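PDB 6R2J: Endoglucanase(Endo-1,4-beta-glucanase)protein from Pseudomonas stutzeri, which probably hydrolyses internal beta-1,4-glycosidic bonds of cellulose as a family 5 endoglucanase, and binds cellobiose in its glycan pocket. Local coordinates for residues V16-A24 and G33-K41; L273-A281 and C318-A326. All coordinates share one frame; numbering follows the deposited sequence.

Contact 1: residues V16-A24 and G33-K41; sequences VNISGAGFA and GTHYFYPEK
G20 and F37 face each other in a buried, loop-to-loop contact at the C-terminal end of strand 14-18, where the chain leaves the strand, turns back and sets off toward helix 41-49. Two backbone bonds pair them, F37 N to G20 O at 3.1 Å and G20 N to F37 O, the latter less surely placed. G20 O is gripped twice: F37 N comes from above the carbonyl plane, while F23 N, closing the type I turn G20-F23, arrives from the opposite face. Beside this pairing, the CB of A21 meets the Y38 ring obliquely, 3.3 Å from CE1 of Y38. The Y38 hydroxyl bonds Q76, while L79, L80 and T83 of helix 74-89 touch the side chain. With an alanine in place of Y38, Q76 would probably lose this hydroxyl and a gap would be likely to open beside the A21 methyl. All this belongs to the first beta-alpha connection of the TIM barrel of family 5 glycoside hydrolases, on the strand-end side that carries the active site in such barrels. Nearer the strand, I18 swings CG2 anti to its backbone N (CG1 at chi1 -63°), bringing it 3.8 Å from P39 CG. P39 CD lies 3.4 Å from S19 O, a buried carbonyl with no polar partner in the model. Farther out, CD2 of F23 approaches CE2 of F37 at 3.7 Å, the two ring planes 78° apart. F23 CB also sits 3.3 Å from H35 O, and R63 holds the carbonyls of A21 and F23.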
# COMPACT_ATOMS: atom_id res chain seq x y z
N VAL A 16 -3.48 7.04 -3.58
CA VAL A 16 -2.09 7.33 -3.89
C VAL A 16 -1.21 6.87 -2.75
O VAL A 16 -1.55 7.04 -1.58
CB VAL A 16 -1.86 8.83 -4.14
CG1 VAL A 16 -2.54 9.31 -5.46
CG2 VAL A 16 -2.33 9.65 -2.96
N ASN A 17 -0.04 6.35 -3.09
CA ASN A 17 1.00 6.22 -2.10
C ASN A 17 1.69 7.58 -1.92
O ASN A 17 1.99 8.26 -2.90
CB ASN A 17 2.03 5.21 -2.58
CG ASN A 17 1.52 3.79 -2.53
OD1 ASN A 17 1.61 3.14 -1.49
ND2 ASN A 17 1.03 3.29 -3.66
N ILE A 18 1.98 7.93 -0.66
CA ILE A 18 2.57 9.22 -0.31
C ILE A 18 3.92 9.03 0.39
O ILE A 18 4.00 8.32 1.42
CB ILE A 18 1.61 10.06 0.55
CG1 ILE A 18 0.34 10.38 -0.28
CG2 ILE A 18 2.29 11.35 1.00
CD1 ILE A 18 0.51 11.41 -1.44
N SER A 19 4.96 9.67 -0.16
CA SER A 19 6.33 9.63 0.33
C SER A 19 6.43 10.42 1.64
O SER A 19 5.53 11.21 1.97
CB SER A 19 7.28 10.15 -0.76
OG SER A 19 6.83 11.40 -1.17
N GLY A 20 7.58 10.28 2.35
CA GLY A 20 8.77 9.53 1.90
C GLY A 20 9.47 8.96 3.11
O GLY A 20 10.67 8.98 3.19
N ALA A 21 8.70 8.44 4.08
CA ALA A 21 9.21 7.96 5.37
C ALA A 21 9.95 6.63 5.27
O ALA A 21 10.63 6.24 6.23
CB ALA A 21 8.05 7.83 6.37
N GLY A 22 9.83 5.93 4.14
CA GLY A 22 10.58 4.74 3.87
C GLY A 22 11.74 4.92 2.93
O GLY A 22 12.33 3.92 2.52
N PHE A 23 12.06 6.15 2.57
CA PHE A 23 13.17 6.43 1.67
C PHE A 23 14.51 6.02 2.29
O PHE A 23 14.70 6.07 3.51
CB PHE A 23 13.21 7.95 1.43
CG PHE A 23 12.30 8.47 0.33
CD1 PHE A 23 11.12 7.82 0.00
CD2 PHE A 23 12.67 9.61 -0.39
CE1 PHE A 23 10.31 8.31 -1.03
CE2 PHE A 23 11.90 10.08 -1.43
CZ PHE A 23 10.70 9.45 -1.76
N ALA A 24 15.45 5.67 1.40
CA ALA A 24 16.83 5.36 1.78
C ALA A 24 16.85 4.35 2.93
O ALA A 24 17.47 4.60 3.97
CB ALA A 24 17.60 6.62 2.12
N GLY A 33 14.19 14.65 7.00
CA GLY A 33 14.57 15.86 6.29
C GLY A 33 15.82 15.72 5.44
O GLY A 33 16.12 16.62 4.63
N THR A 34 16.56 14.63 5.60
CA THR A 34 17.77 14.39 4.83
C THR A 34 17.63 13.11 4.03
O THR A 34 17.70 13.14 2.81
CB THR A 34 18.96 14.27 5.79
OG1 THR A 34 19.06 15.46 6.58
CG2 THR A 34 20.23 14.05 5.01
N HIS A 35 17.41 11.99 4.72
CA HIS A 35 17.33 10.66 4.13
C HIS A 35 15.91 10.25 3.84
O HIS A 35 15.68 9.52 2.88
CB HIS A 35 17.98 9.66 5.08
CG HIS A 35 19.35 10.06 5.50
ND1 HIS A 35 19.65 10.45 6.79
CD2 HIS A 35 20.51 10.15 4.81
CE1 HIS A 35 20.93 10.76 6.88
NE2 HIS A 35 21.47 10.61 5.68
N TYR A 36 14.97 10.72 4.63
CA TYR A 36 13.56 10.45 4.43
C TYR A 36 12.80 11.71 4.80
O TYR A 36 13.36 12.67 5.33
CB TYR A 36 13.09 9.22 5.22
CG TYR A 36 13.14 9.40 6.74
CD1 TYR A 36 12.08 9.98 7.42
CD2 TYR A 36 14.25 8.99 7.49
CE1 TYR A 36 12.10 10.14 8.77
CE2 TYR A 36 14.28 9.16 8.84
CZ TYR A 36 13.20 9.73 9.49
OH TYR A 36 13.21 9.89 10.86
N PHE A 37 11.52 11.71 4.49
CA PHE A 37 10.70 12.91 4.54
C PHE A 37 9.28 12.49 4.87
O PHE A 37 8.81 11.43 4.46
CB PHE A 37 10.65 13.67 3.20
CG PHE A 37 11.95 13.73 2.50
CD1 PHE A 37 12.96 14.51 3.00
CD2 PHE A 37 12.20 12.96 1.37
CE1 PHE A 37 14.19 14.55 2.40
CE2 PHE A 37 13.43 12.99 0.78
CZ PHE A 37 14.41 13.79 1.28
N TYR A 38 8.61 13.33 5.55
CA TYR A 38 7.19 13.27 5.85
C TYR A 38 6.42 14.39 5.14
O TYR A 38 6.93 15.48 4.92
CB TYR A 38 7.00 13.36 7.37
CG TYR A 38 7.05 11.99 8.03
CD1 TYR A 38 8.24 11.34 8.22
CD2 TYR A 38 5.89 11.35 8.43
CE1 TYR A 38 8.28 10.08 8.82
CE2 TYR A 38 5.91 10.09 9.01
CZ TYR A 38 7.09 9.46 9.22
OH TYR A 38 7.09 8.20 9.80
N PRO A 39 5.21 14.09 4.70
CA PRO A 39 4.44 15.07 3.95
C PRO A 39 3.91 16.17 4.88
O PRO A 39 3.90 16.05 6.11
CB PRO A 39 3.30 14.24 3.34
CG PRO A 39 3.13 13.07 4.31
CD PRO A 39 4.51 12.78 4.83
N GLU A 40 3.46 17.25 4.23
CA GLU A 40 2.91 18.42 4.88
C GLU A 40 1.45 18.59 4.46
O GLU A 40 0.94 17.87 3.60
CB GLU A 40 3.70 19.66 4.49
CG GLU A 40 5.13 19.59 4.92
CD GLU A 40 5.29 19.70 6.44
OE1 GLU A 40 4.28 19.91 7.16
OE2 GLU A 40 6.45 19.60 6.90
N LYS A 41 0.79 19.59 5.06
CA LYS A 41 -0.62 19.81 4.76
C LYS A 41 -0.87 20.03 3.27
O LYS A 41 -1.95 19.69 2.77
CB LYS A 41 -1.14 20.99 5.58
CG LYS A 41 -0.42 22.32 5.32
CD LYS A 41 -1.20 23.46 6.01
CE LYS A 41 -0.56 24.83 5.80
NZ LYS A 41 0.69 24.96 6.61

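Contact 2: residues L273-A281 and C318-A326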
# COMPACT_ATOMS: atom_id res chain seq x y z
N LEU A 273 -10.51 -2.51 -12.52
CA LEU A 273 -10.64 -2.45 -11.07
C LEU A 273 -12.01 -1.93 -10.65
O LEU A 273 -12.64 -2.50 -9.76
CB LEU A 273 -9.53 -1.58 -10.52
CG LEU A 273 -8.17 -2.23 -10.75
CD1 LEU A 273 -7.15 -1.43 -9.95
CD2 LEU A 273 -8.15 -3.69 -10.34
N ASN A 274 -12.49 -0.87 -11.30
CA ASN A 274 -13.80 -0.34 -10.99
C ASN A 274 -14.88 -1.38 -11.22
O ASN A 274 -15.80 -1.51 -10.40
CB ASN A 274 -14.11 0.89 -11.84
CG ASN A 274 -13.72 2.19 -11.16
OD1 ASN A 274 -13.30 2.20 -10.01
ND2 ASN A 274 -13.85 3.30 -11.87
N ASP A 275 -14.78 -2.14 -12.32
CA ASP A 275 -15.81 -3.14 -12.62
C ASP A 275 -15.94 -4.17 -11.50
O ASP A 275 -16.99 -4.82 -11.35
CB ASP A 275 -15.47 -3.85 -13.93
CG ASP A 275 -15.48 -2.93 -15.10
OD1 ASP A 275 -16.17 -1.87 -15.04
OD2 ASP A 275 -14.79 -3.28 -16.10
N ASN A 276 -14.86 -4.36 -10.72
CA ASN A 276 -14.84 -5.28 -9.59
C ASN A 276 -14.88 -4.58 -8.23
O ASN A 276 -14.87 -5.28 -7.20
CB ASN A 276 -13.59 -6.16 -9.66
CG ASN A 276 -13.63 -7.09 -10.82
OD1 ASN A 276 -14.15 -8.21 -10.72
ND2 ASN A 276 -13.09 -6.63 -11.97
N CYS A 277 -15.01 -3.26 -8.21
CA CYS A 277 -15.01 -2.43 -6.96
C CYS A 277 -13.75 -2.72 -6.13
O CYS A 277 -13.88 -2.83 -4.90
CB CYS A 277 -16.25 -2.68 -6.11
SG CYS A 277 -17.83 -2.21 -6.89
N VAL A 278 -12.58 -2.81 -6.77
CA VAL A 278 -11.32 -3.14 -6.11
C VAL A 278 -10.50 -1.85 -6.02
O VAL A 278 -10.28 -1.20 -7.05
CB VAL A 278 -10.54 -4.24 -6.86
CG1 VAL A 278 -9.11 -4.26 -6.41
CG2 VAL A 278 -11.23 -5.59 -6.65
N PRO A 279 -10.12 -1.41 -4.81
CA PRO A 279 -9.34 -0.18 -4.68
C PRO A 279 -7.88 -0.40 -5.05
O PRO A 279 -7.40 -1.53 -5.24
CB PRO A 279 -9.52 0.19 -3.21
CG PRO A 279 -9.76 -1.14 -2.49
CD PRO A 279 -10.47 -2.03 -3.51
N SER A 280 -7.17 0.72 -5.19
CA SER A 280 -5.81 0.72 -5.67
C SER A 280 -5.10 1.93 -5.09
O SER A 280 -5.75 2.88 -4.64
CB SER A 280 -5.77 0.85 -7.20
OG SER A 280 -6.12 2.17 -7.62
N ALA A 281 -3.77 1.92 -5.14
CA ALA A 281 -2.98 3.08 -4.76
C ALA A 281 -1.86 3.25 -5.77
O ALA A 281 -1.08 2.32 -6.01
CB ALA A 281 -2.44 2.95 -3.32
N CYS A 318 -20.09 1.76 -6.08
CA CYS A 318 -19.83 0.60 -5.23
C CYS A 318 -20.24 0.93 -3.80
O CYS A 318 -20.03 2.05 -3.30
CB CYS A 318 -18.32 0.33 -5.22
SG CYS A 318 -17.62 -0.02 -6.81
N THR A 319 -20.78 -0.07 -3.11
CA THR A 319 -21.06 0.05 -1.68
C THR A 319 -20.20 -0.87 -0.81
O THR A 319 -20.10 -0.65 0.40
CB THR A 319 -22.55 -0.19 -1.40
OG1 THR A 319 -23.05 -1.28 -2.17
CG2 THR A 319 -23.36 1.04 -1.75
N ALA A 320 -19.54 -1.86 -1.40
CA ALA A 320 -18.62 -2.72 -0.66
C ALA A 320 -17.34 -2.93 -1.45
O ALA A 320 -17.31 -2.89 -2.68
CB ALA A 320 -19.26 -4.08 -0.32
N ILE A 321 -16.25 -3.16 -0.70
CA ILE A 321 -14.98 -3.54 -1.30
C ILE A 321 -15.13 -4.92 -1.92
O ILE A 321 -15.69 -5.84 -1.29
CB ILE A 321 -13.84 -3.48 -0.27
CG1 ILE A 321 -13.76 -2.02 0.23
CG2 ILE A 321 -12.54 -3.98 -0.90
CD1 ILE A 321 -13.40 -0.98 -0.88
N GLY A 322 -14.72 -5.05 -3.19
CA GLY A 322 -14.76 -6.31 -3.88
C GLY A 322 -13.40 -6.97 -3.90
O GLY A 322 -12.52 -6.62 -3.11
N PRO A 323 -13.20 -7.93 -4.84
CA PRO A 323 -14.24 -8.34 -5.83
C PRO A 323 -15.43 -9.15 -5.25
O PRO A 323 -15.43 -9.57 -4.08
CB PRO A 323 -13.44 -9.18 -6.85
CG PRO A 323 -12.36 -9.80 -6.00
CD PRO A 323 -11.97 -8.73 -4.97
N THR A 324 -16.45 -9.32 -6.09
CA THR A 324 -17.64 -10.05 -5.68
C THR A 324 -17.33 -11.55 -5.78
O THR A 324 -17.03 -12.03 -6.88
CB THR A 324 -18.79 -9.68 -6.59
OG1 THR A 324 -18.37 -9.76 -7.96
CG2 THR A 324 -19.23 -8.26 -6.29
N PRO A 325 -17.34 -12.28 -4.65
CA PRO A 325 -17.11 -13.74 -4.72
C PRO A 325 -18.04 -14.41 -5.74
O PRO A 325 -19.08 -13.84 -6.07
CB PRO A 325 -17.39 -14.22 -3.28
CG PRO A 325 -17.21 -13.01 -2.39
CD PRO A 325 -17.58 -11.81 -3.26
N ALA A 326 -17.67 -15.58 -6.23
CA ALA A 326 -18.55 -16.34 -7.11
C ALA A 326 -19.93 -16.49 -6.49
O ALA A 326 -20.25 -17.54 -5.93
CB ALA A 326 -17.93 -17.70 -7.41
O HOH W 1 -16.35 -8.79 -9.09
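N276, in the last turn of helix 260-276, makes the first substantial approach to the tail 318-326. Its CG stands beside the backbone N (chi1 -67°), with OD1 turned toward a water that donates to it at 2.8 Å; the same water lies very close to T324 OG1, so that this second link is less sure. The amide ND2 is kept within the helix by Y272 O. The N276 carbonyl faces G322 and P323, taking CA-H...O contacts from both, with P323 CA at 3.4 Å from N276 O.

C277, just past the helix, has positive phi and completes a Schellman motif: V278 N bonds back to L273 O, and C277 N to N274 O. This turn carries the C277 side chain toward the tail, where its SG is joined to C318 SG at 2.2 Å in a disulfide with chi3 of -89°. The C277 carbonyl takes G322 N at 2.9 Å, a nearly straight bond (168° at the hydrogen) whose donor lies above the carbonyl plane.

At V278, CG2 lies 3.6 Å from CD of P323, whose preceding peptide is cis; L241 and Q242 of helix 229-244 also touch this proline. P279 then meets I321 at about a right angle, its CD 3.9 Å from I321 CG2, and W3 touches both residues. Beyond it the chain enters strand 280-285 of the barrel.

The helix-to-strand turn of this TIM barrel thus holds the C-terminal tail by a covalent bridge, a nearly straight backbone bond to G322 and apolar contacts of V278 and P279, among others. The disulfide covalently ties the end of helix 260-276 to the start of the tail, so this joint does not rest on the weaker contacts alone.

Contact 1 closes before contact 2 opens along the chain, and their centres lie 29 Å apart on opposite sides of the chain's centre. What joins them is the eight-stranded parallel barrel sheet: strand 14-18 leads into contact 1 and strand 280-285 starts in contact 2, and these first and last strands are neighbours. The segments touch there in a packing contact, N17 ND2 lying 3.3 Å from A281 O. Contact 1 organises the loop at the end where strand 14-18 finishes; contact 2 fastens the C-terminal tail at the end where strand 280-285 begins. Each therefore shapes one end of the same seam, where the barrel closes on itself.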